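Local atomic coordinates of chitin deacetylase (Bombyx mori, PDB entry 5ZNT), a protein that removes N-acetyl groups from the N-acetylglucosamine residues of chitin, giving chitosan and acetate, with a bound zinc ion as cofactor. Residues L150-N155 with N197-P202; T185-M190 with S205-E210. One frame throughout, in Å; residues are numbered along the deposited sequence.

Along the chain, L150-N155 comes first and leads into helix 154-163; T185-M190 begins at the end of strand 184-185, then come N197-P202 and S205-E210, the last entering strand 209-214. Contact 1 closes a long loop holding helix 154-163 and three short strands. Contact 2 closes a short loop without helix or strand, which includes N197-P202. The segments alternate, so the two closures cross. Together they tie the start of helix 154-163 and the mixed sheet to the cysteine-bearing loop between strands 184-185 and 209-214. They also touch directly: N155 OD1 probably accepts a hydrogen bond from H206 NE2 (2.9 Å), and P202 packs on M186.

Contact 1 of 2, residues L150-N155 with N197-P202; sequences LRVGGN and NLQSCP
R151 meets N197 end-on, NH1 and NH2 both donating to the single acceptor N197 O; the NH2-to-N197 O distance is 2.9 Å. The oxygen lies in the guanidinium plane, and both nitrogens lie in the plane of its carbonyl. The R151 chain is folded at chi2 (-51°) and chi3, and NE is hydrogen-bonded to S113 OG, so the buried guanidinium is held from two directions. Over one of its faces lies the amide of Q199, stacked with the two planes 14° apart.

That amide in turn binds backbone on both sides of R151. NE2 donates to L150 O at 2.9 Å, while OE1 accepts from V152 N at 3.1 Å, which fixes the rotation of the amide. A water gives hydrogens to Q199 OE1 and V152 O and accepts one from S200 N, joining the two backbones where V152 O and S200 O, both acceptors, come near each other.

Packing is closest farther along, where G154 CA and C201 CA are 4.2 Å apart. G154 has no side chain, and S200 OG lies 3.3 Å from G154 CA, where a CB would clash. G154 N donates to S200 O at 2.7 Å from well above the carbonyl plane. Beside it V152 CG1 lies 3.9 Å from P202 CD, and helix 154-163 adds F158 to both side chains. By contrast, the side chains of N197 and L198 are exposed, although R151 holds N197 O; the L198 side chain nears the guanidinium through CB.

C201 also carries the disulfide to C194. Within the polysaccharide deacetylase (CE4) domain, the part of the longer protein this chain holds, side-chain-to-backbone bonds thus join the cysteine-bearing loop to the one leading from the family's R-x-P-Y sequence into helix 154-163, with the L150 side chain about 7 Å from the zinc ion.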
loop_
_atom_site.group_PDB
_atom_site.type_symbol
_atom_site.label_atom_id
_atom_site.label_comp_id
_atom_site.label_asym_id
_atom_site.label_seq_id
_atom_site.Cartn_x
_atom_site.Cartn_y
_atom_site.Cartn_z
ATOM N N LEU A 150 -9.184 7.273 0.832
ATOM C CA LEU A 150 -8.283 7.880 -0.147
ATOM C C LEU A 150 -8.454 9.401 -0.191
ATOM O O LEU A 150 -8.418 10.025 -1.256
ATOM C CB LEU A 150 -8.483 7.262 -1.540
ATOM C CG LEU A 150 -8.333 5.725 -1.615
ATOM C CD1 LEU A 150 -8.478 5.227 -3.056
ATOM C CD2 LEU A 150 -6.957 5.313 -1.093
ATOM N N ARG A 151 -8.630 10.013 0.985
ATOM C CA ARG A 151 -8.754 11.466 1.068
ATOM C C ARG A 151 -7.365 12.074 1.189
ATOM O O ARG A 151 -6.726 11.987 2.245
ATOM C CB ARG A 151 -9.627 11.880 2.250
ATOM C CG ARG A 151 -11.040 11.328 2.244
ATOM C CD ARG A 151 -11.750 11.565 0.916
ATOM N NE ARG A 151 -11.886 12.987 0.599
ATOM C CZ ARG A 151 -12.411 13.437 -0.537
ATOM N NH1 ARG A 151 -12.838 12.573 -1.455
ATOM N NH2 ARG A 151 -12.493 14.743 -0.767
ATOM N N VAL A 152 -6.896 12.707 0.115
ATOM C CA VAL A 152 -5.602 13.367 0.147
ATOM C C VAL A 152 -5.693 14.624 1.002
ATOM O O VAL A 152 -6.711 15.330 0.986
ATOM C CB VAL A 152 -5.148 13.702 -1.282
ATOM C CG1 VAL A 152 -3.712 14.186 -1.266
ATOM C CG2 VAL A 152 -5.320 12.466 -2.160
ATOM N N GLY A 153 -4.626 14.907 1.756
ATOM C CA GLY A 153 -4.617 16.049 2.666
ATOM C C GLY A 153 -3.880 17.282 2.161
ATOM O O GLY A 153 -3.161 17.936 2.928
ATOM N N GLY A 154 -4.052 17.610 0.880
ATOM C CA GLY A 154 -3.367 18.756 0.300
ATOM C C GLY A 154 -1.903 18.781 0.661
ATOM O O GLY A 154 -1.243 17.741 0.732
ATOM N N ASN A 155 -1.384 19.981 0.936
ATOM C CA ASN A 155 0.008 20.084 1.350
ATOM C C ASN A 155 0.205 19.621 2.786
ATOM O O ASN A 155 1.293 19.165 3.135
ATOM C CB ASN A 155 0.518 21.521 1.203
ATOM C CG ASN A 155 0.632 21.950 -0.257
ATOM O OD1 ASN A 155 1.500 21.451 -1.000
ATOM N ND2 ASN A 155 -0.249 22.869 -0.680
ATOM N N ASN A 197 -13.584 13.206 -6.110
ATOM C CA ASN A 197 -14.558 14.185 -5.651
ATOM C C ASN A 197 -13.958 15.097 -4.588
ATOM O O ASN A 197 -13.550 14.634 -3.517
ATOM C CB ASN A 197 -15.791 13.461 -5.106
ATOM C CG ASN A 197 -16.823 14.413 -4.532
ATOM O OD1 ASN A 197 -17.134 15.445 -5.131
ATOM N ND2 ASN A 197 -17.357 14.073 -3.360
ATOM N N LEU A 198 -13.897 16.394 -4.893
ATOM C CA LEU A 198 -13.513 17.418 -3.922
ATOM C C LEU A 198 -12.115 17.186 -3.352
ATOM O O LEU A 198 -11.830 17.579 -2.218
ATOM C CB LEU A 198 -14.538 17.506 -2.783
ATOM C CG LEU A 198 -15.957 17.974 -3.124
ATOM C CD1 LEU A 198 -16.951 17.643 -1.994
ATOM C CD2 LEU A 198 -15.948 19.471 -3.427
ATOM N N GLN A 199 -11.225 16.570 -4.129
ATOM C CA GLN A 199 -9.921 16.200 -3.598
ATOM C C GLN A 199 -9.026 17.424 -3.482
ATOM O O GLN A 199 -9.030 18.307 -4.341
ATOM C CB GLN A 199 -9.245 15.144 -4.482
ATOM C CG GLN A 199 -9.858 13.755 -4.415
ATOM C CD GLN A 199 -9.448 12.975 -3.161
ATOM O OE1 GLN A 199 -8.828 13.509 -2.235
ATOM N NE2 GLN A 199 -9.800 11.715 -3.133
ATOM N N SER A 200 -8.239 17.459 -2.421
ATOM C CA SER A 200 -7.260 18.511 -2.192
ATOM C C SER A 200 -5.877 17.876 -2.300
ATOM O O SER A 200 -5.459 17.150 -1.396
ATOM C CB SER A 200 -7.512 19.154 -0.822
ATOM O OG SER A 200 -6.381 19.835 -0.303
ATOM N N CYS A 201 -5.157 18.137 -3.438
ATOM C CA CYS A 201 -3.845 17.543 -3.683
ATOM C C CYS A 201 -2.730 18.510 -3.318
ATOM O O CYS A 201 -2.921 19.732 -3.325
ATOM C CB CYS A 201 -3.694 17.143 -5.160
ATOM S SG CYS A 201 -4.720 15.785 -5.680
ATOM N N PRO A 202 -1.537 17.999 -3.019
ATOM C CA PRO A 202 -0.407 18.887 -2.737
ATOM C C PRO A 202 -0.042 19.720 -3.956
ATOM O O PRO A 202 -0.236 19.307 -5.101
ATOM C CB PRO A 202 0.729 17.921 -2.371
ATOM C CG PRO A 202 0.355 16.638 -3.038
ATOM C CD PRO A 202 -1.147 16.579 -2.930
HETATM O O HOH W 1 -8.725 15.453 -0.484
#

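Contact 2 of 2, residues T185-M190 with S205-E210; sequences TMYFRM and SHAVWE
An antiparallel strand pairing in the mixed sheet brings T185, at the end of strand 184-185, against W209 of strand 209-214, as a non-hydrogen-bonded pair. T185 CG2, anti to its own carbonyl carbon, sits over the six-membered ring of W209, 3.3 Å from the centroid and only 8° off the normal, a CH-pi contact. The indole also packs on I307 and V310 of helix 303-311.

Next along, the backbone of M186 uses both its polar atoms. M186 N donates to V208 O at 2.9 Å, almost in line with the carbonyl bond, whereas H206 N approaches M186 O at 3.0 Å from above the carbonyl plane. Between these two bonds A207 is the centre of an inverse gamma turn, closed by a weak bond from V208 N to H206 O. The M186 side chain runs beside that of E210, SD lying 4.1 Å from E210 CB, while E210 OE2 accepts from I172 N.

Farther along, the tyrosine ring of Y187 spreads over the turn. A207 CA lies over its face, 28° off the normal, and A207 CB stands above the CE1-CZ edge, 3.4 Å from Y187 CE1 and 3.2 Å from Y187 OH. The backbone of the same tyrosine is also held, since S205 OG donates to Y187 O at 2.6 Å.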
loop_
_atom_site.group_PDB
_atom_site.type_symbol
_atom_site.label_atom_id
_atom_site.label_comp_id
_atom_site.label_asym_id
_atom_site.label_seq_id
_atom_site.Cartn_x
_atom_site.Cartn_y
_atom_site.Cartn_z
ATOM N N THR A 185 8.214 11.195 -7.239
ATOM C CA THR A 185 8.405 11.941 -6.002
ATOM C C THR A 185 7.665 13.272 -6.088
ATOM O O THR A 185 7.318 13.755 -7.167
ATOM C CB THR A 185 9.889 12.177 -5.693
ATOM O OG1 THR A 185 10.462 13.045 -6.671
ATOM C CG2 THR A 185 10.653 10.867 -5.690
ATOM N N MET A 186 7.382 13.848 -4.927
ATOM C CA MET A 186 6.588 15.060 -4.879
ATOM C C MET A 186 7.441 16.333 -4.883
ATOM O O MET A 186 6.915 17.409 -4.588
ATOM C CB MET A 186 5.671 15.048 -3.648
ATOM C CG MET A 186 4.618 13.922 -3.611
ATOM S SD MET A 186 3.352 14.047 -4.905
ATOM C CE MET A 186 3.185 15.795 -5.043
ATOM N N TYR A 187 8.736 16.237 -5.204
ATOM C CA TYR A 187 9.550 17.449 -5.306
ATOM C C TYR A 187 9.060 18.355 -6.431
ATOM O O TYR A 187 9.222 19.579 -6.367
ATOM C CB TYR A 187 11.010 17.101 -5.572
ATOM C CG TYR A 187 11.787 16.457 -4.451
ATOM C CD1 TYR A 187 12.174 17.189 -3.326
ATOM C CD2 TYR A 187 12.195 15.124 -4.546
ATOM C CE1 TYR A 187 12.923 16.605 -2.316
ATOM C CE2 TYR A 187 12.941 14.531 -3.538
ATOM C CZ TYR A 187 13.307 15.275 -2.432
ATOM O OH TYR A 187 14.048 14.659 -1.447
ATOM N N PHE A 188 8.481 17.765 -7.468
ATOM C CA PHE A 188 8.016 18.454 -8.658
ATOM C C PHE A 188 6.522 18.236 -8.789
ATOM O O PHE A 188 5.950 17.330 -8.168
ATOM C CB PHE A 188 8.763 17.954 -9.903
ATOM C CG PHE A 188 10.225 18.280 -9.876
ATOM C CD1 PHE A 188 11.133 17.411 -9.303
ATOM C CD2 PHE A 188 10.686 19.493 -10.375
ATOM C CE1 PHE A 188 12.486 17.724 -9.247
ATOM C CE2 PHE A 188 12.043 19.812 -10.325
ATOM C CZ PHE A 188 12.942 18.923 -9.759
ATOM N N ARG A 189 5.896 19.104 -9.588
ATOM C CA ARG A 189 4.460 19.053 -9.816
ATOM C C ARG A 189 4.007 17.648 -10.193
ATOM O O ARG A 189 4.680 16.948 -10.953
ATOM C CB ARG A 189 4.085 20.032 -10.933
ATOM C CG ARG A 189 2.617 20.309 -11.054
ATOM C CD ARG A 189 2.393 21.493 -12.003
ATOM N NE ARG A 189 2.672 21.134 -13.389
ATOM C CZ ARG A 189 2.931 22.013 -14.361
ATOM N NH1 ARG A 189 2.976 23.311 -14.106
ATOM N NH2 ARG A 189 3.158 21.585 -15.587
ATOM N N MET A 190 2.855 17.249 -9.655
ATOM C CA MET A 190 2.256 15.973 -10.015
ATOM C C MET A 190 2.101 15.885 -11.529
ATOM O O MET A 190 1.687 16.867 -12.163
ATOM C CB MET A 190 0.873 15.823 -9.371
ATOM C CG MET A 190 0.890 15.709 -7.861
ATOM S SD MET A 190 -0.772 15.920 -7.208
ATOM C CE MET A 190 -1.677 14.737 -8.168
ATOM N N SER A 205 6.554 21.600 -3.128
ATOM C CA SER A 205 7.554 20.544 -3.165
ATOM C C SER A 205 7.603 19.829 -1.822
ATOM O O SER A 205 7.669 20.472 -0.768
ATOM C CB SER A 205 8.938 21.109 -3.496
ATOM O OG SER A 205 8.941 21.664 -4.794
ATOM N N HIS A 206 7.588 18.499 -1.869
ATOM C CA HIS A 206 7.653 17.672 -0.674
ATOM C C HIS A 206 8.574 16.501 -0.969
ATOM O O HIS A 206 8.459 15.874 -2.030
ATOM C CB HIS A 206 6.266 17.162 -0.266
ATOM C CG HIS A 206 5.261 18.241 -0.001
ATOM N ND1 HIS A 206 5.219 18.952 1.182
ATOM C CD2 HIS A 206 4.226 18.695 -0.747
ATOM C CE1 HIS A 206 4.212 19.807 1.146
ATOM N NE2 HIS A 206 3.591 19.668 -0.012
ATOM N N ALA A 207 9.482 16.212 -0.035
ATOM C CA ALA A 207 10.446 15.120 -0.181
ATOM C C ALA A 207 9.808 13.785 0.210
ATOM O O ALA A 207 10.204 13.130 1.176
ATOM C CB ALA A 207 11.687 15.397 0.657
ATOM N N VAL A 208 8.806 13.388 -0.577
ATOM C CA VAL A 208 7.986 12.209 -0.308
ATOM C C VAL A 208 7.744 11.500 -1.627
ATOM O O VAL A 208 7.455 12.143 -2.641
ATOM C CB VAL A 208 6.625 12.581 0.330
ATOM C CG1 VAL A 208 5.814 11.317 0.639
ATOM C CG2 VAL A 208 6.819 13.444 1.606
ATOM N N TRP A 209 7.808 10.175 -1.610
ATOM C CA TRP A 209 7.435 9.395 -2.782
ATOM C C TRP A 209 5.925 9.238 -2.838
ATOM O O TRP A 209 5.253 9.141 -1.808
ATOM C CB TRP A 209 8.085 8.013 -2.743
ATOM C CG TRP A 209 9.542 8.004 -3.014
ATOM C CD1 TRP A 209 10.560 8.179 -2.108
ATOM C CD2 TRP A 209 10.168 7.793 -4.286
ATOM N NE1 TRP A 209 11.779 8.083 -2.744
ATOM C CE2 TRP A 209 11.566 7.856 -4.079
ATOM C CE3 TRP A 209 9.680 7.560 -5.578
ATOM C CZ2 TRP A 209 12.489 7.691 -5.119
ATOM C CZ3 TRP A 209 10.598 7.393 -6.614
ATOM C CH2 TRP A 209 11.992 7.460 -6.372
ATOM N N GLU A 210 5.383 9.201 -4.057
ATOM C CA GLU A 210 3.978 8.876 -4.265
ATOM C C GLU A 210 3.886 7.545 -4.997
ATOM O O GLU A 210 4.189 7.468 -6.194
ATOM C CB GLU A 210 3.235 9.956 -5.051
ATOM C CG GLU A 210 1.769 9.576 -5.336
ATOM C CD GLU A 210 0.982 9.378 -4.038
ATOM O OE1 GLU A 210 1.227 10.145 -3.090
ATOM O OE2 GLU A 210 0.118 8.482 -3.962
#